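Long-range contact in ABC transporter periplasmic substrate-binding protein (Desulfovibrio alaskensis, PDB 5MY5), which binds tungstate with high selectivity in the periplasm, probably delivering it to an ABC transporter for uptake into the cell: residues A[133-138]-A[166-171]. The protein carries 2 engineered substitutions. Numbering follows the deposited sequence.
Sequences ADNAVF and EAWYVQ. With NA (sodium ion), chain B.
Phe138 N donates to Trp168 O (3.0 Å), and Phe138 O accepts from Val170 N (2.8 Å, N-H...O angle 174°): Phe138 satisfies its N-H on Trp168, just before strand 169-171, and its carbonyl on Val170 within it, the pattern of a parallel bridge opposite Tyr169. The Val137 CA-H adds a weaker approach to the same Trp168 oxygen. Trp168 CB points toward 133-138, and chi1 of 52° sets CG between the backbone N and the carbonyl carbon. Asn135 CA sits over the five-membered ring in a CH-pi contact, and Phe138 CB meets the indole edge at CZ3 (3.9 Å).

Indole NE1 lies near Asn135 OD1, but the angle is too poor for a hydrogen bond. NE1 instead donates to a water (3.1 Å) that itself donates to Glu166 OE1 (2.6 Å); NE1 makes a second, weak bond to another water. Both waters bind the sodium ion, whose six ligands are five waters and Asn135 OD1 (2.4 Å), so Asn135 binds it directly, Trp168 and Glu166 through water.

The Phe138 and Tyr169 rings lie side by side, planes 6° apart; Tyr169 OH is hydrogen-bonded to Glu151 OE2. Asn135, with positive phi, closes helix 124-133 in a Schellman motif; that helix packs on Phe138 and Trp168, and the chain runs into strand 138-140, between parallel strands 169-171 and 189-193 of the periplasmic-binding-protein fold.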
# COMPACT_ATOMS: atom_id res chain seq x y z
N ALA A 133 3.90 26.60 -2.65
CA ALA A 133 4.37 27.99 -2.57
C ALA A 133 5.07 28.40 -3.85
O ALA A 133 4.88 29.56 -4.28
CB ALA A 133 5.32 28.15 -1.37
N ASP A 134 5.82 27.50 -4.50
CA ASP A 134 6.56 27.74 -5.69
C ASP A 134 5.68 27.51 -6.94
O ASP A 134 6.17 27.67 -8.10
CB ASP A 134 7.87 26.89 -5.76
CG ASP A 134 8.96 27.39 -4.75
OD1 ASP A 134 8.70 28.31 -3.94
OD2 ASP A 134 10.09 26.89 -4.77
N ASN A 135 4.43 27.09 -6.76
CA ASN A 135 3.55 26.71 -7.89
C ASN A 135 4.16 25.66 -8.79
O ASN A 135 4.02 25.66 -10.02
CB ASN A 135 3.17 27.91 -8.74
CG ASN A 135 2.23 28.90 -8.03
OD1 ASN A 135 1.56 28.62 -7.00
ND2 ASN A 135 2.03 29.98 -8.69
N ALA A 136 4.94 24.75 -8.20
CA ALA A 136 5.50 23.67 -9.00
C ALA A 136 4.39 22.69 -9.41
O ALA A 136 3.46 22.48 -8.69
CB ALA A 136 6.63 22.92 -8.25
N VAL A 137 4.60 22.07 -10.54
CA VAL A 137 3.67 21.07 -11.08
C VAL A 137 3.64 19.89 -10.17
O VAL A 137 4.69 19.37 -9.77
CB VAL A 137 4.01 20.59 -12.47
CG1 VAL A 137 3.12 19.41 -12.89
CG2 VAL A 137 3.83 21.73 -13.49
N PHE A 138 2.45 19.48 -9.80
CA PHE A 138 2.23 18.30 -8.91
C PHE A 138 1.11 17.48 -9.58
O PHE A 138 0.01 18.00 -9.87
CB PHE A 138 1.79 18.66 -7.51
CG PHE A 138 1.68 17.45 -6.62
CD1 PHE A 138 0.52 16.67 -6.65
CD2 PHE A 138 2.76 16.98 -5.83
CE1 PHE A 138 0.40 15.52 -5.90
CE2 PHE A 138 2.64 15.83 -5.09
CZ PHE A 138 1.51 15.10 -5.12
N GLU A 166 -5.87 24.79 -8.07
CA GLU A 166 -4.71 25.46 -8.56
C GLU A 166 -4.25 24.90 -9.88
O GLU A 166 -4.32 23.66 -10.11
CB GLU A 166 -3.49 25.43 -7.55
CG GLU A 166 -3.80 25.98 -6.14
CD GLU A 166 -4.61 27.29 -6.04
OE1 GLU A 166 -4.07 28.28 -6.44
OE2 GLU A 166 -5.81 27.25 -5.56
N ALA A 167 -3.86 25.76 -10.83
CA ALA A 167 -3.50 25.29 -12.19
C ALA A 167 -2.27 24.42 -12.24
O ALA A 167 -2.21 23.56 -13.18
CB ALA A 167 -3.39 26.46 -13.14
N TRP A 168 -1.41 24.51 -11.22
CA TRP A 168 -0.18 23.69 -11.16
C TRP A 168 -0.51 22.25 -10.73
O TRP A 168 0.35 21.39 -10.87
CB TRP A 168 0.92 24.30 -10.28
CG TRP A 168 0.49 24.67 -8.95
CD1 TRP A 168 0.08 25.93 -8.53
CD2 TRP A 168 0.35 23.83 -7.78
NE1 TRP A 168 -0.33 25.91 -7.27
CE2 TRP A 168 -0.16 24.65 -6.74
CE3 TRP A 168 0.55 22.43 -7.49
CZ2 TRP A 168 -0.44 24.19 -5.53
CZ3 TRP A 168 0.32 21.98 -6.20
CH2 TRP A 168 -0.17 22.84 -5.21
N TYR A 169 -1.67 22.01 -10.18
CA TYR A 169 -2.12 20.76 -9.70
C TYR A 169 -2.88 19.96 -10.73
O TYR A 169 -3.95 20.44 -11.18
CB TYR A 169 -3.03 20.96 -8.49
CG TYR A 169 -3.45 19.70 -7.69
CD1 TYR A 169 -2.53 19.02 -6.87
CD2 TYR A 169 -4.70 19.19 -7.78
CE1 TYR A 169 -2.94 17.93 -6.14
CE2 TYR A 169 -5.10 18.10 -7.07
CZ TYR A 169 -4.20 17.42 -6.22
OH TYR A 169 -4.62 16.39 -5.47
N VAL A 170 -2.27 18.91 -11.23
CA VAL A 170 -2.75 18.12 -12.41
C VAL A 170 -3.41 16.86 -11.87
O VAL A 170 -2.88 16.16 -11.02
CB VAL A 170 -1.54 17.78 -13.29
CG1 VAL A 170 -2.00 16.85 -14.42
CG2 VAL A 170 -0.82 18.99 -13.82
N GLN A 171 -4.61 16.55 -12.34
CA GLN A 171 -5.35 15.33 -11.98
C GLN A 171 -5.49 14.47 -13.27
O GLN A 171 -6.13 14.88 -14.22
CB GLN A 171 -6.71 15.67 -11.42
CG GLN A 171 -6.62 16.45 -10.12
CD GLN A 171 -7.94 16.82 -9.49
OE1 GLN A 171 -8.61 17.62 -10.08
NE2 GLN A 171 -8.32 16.23 -8.38
NA NA B . -0.11 29.60 -5.63
O HOH W 1 1.44 30.17 -4.31
O HOH W 2 0.02 31.47 -6.33
O HOH W 3 -1.53 28.75 -6.93
O HOH W 4 -0.27 27.66 -4.54
O HOH W 5 -1.68 30.23 -4.44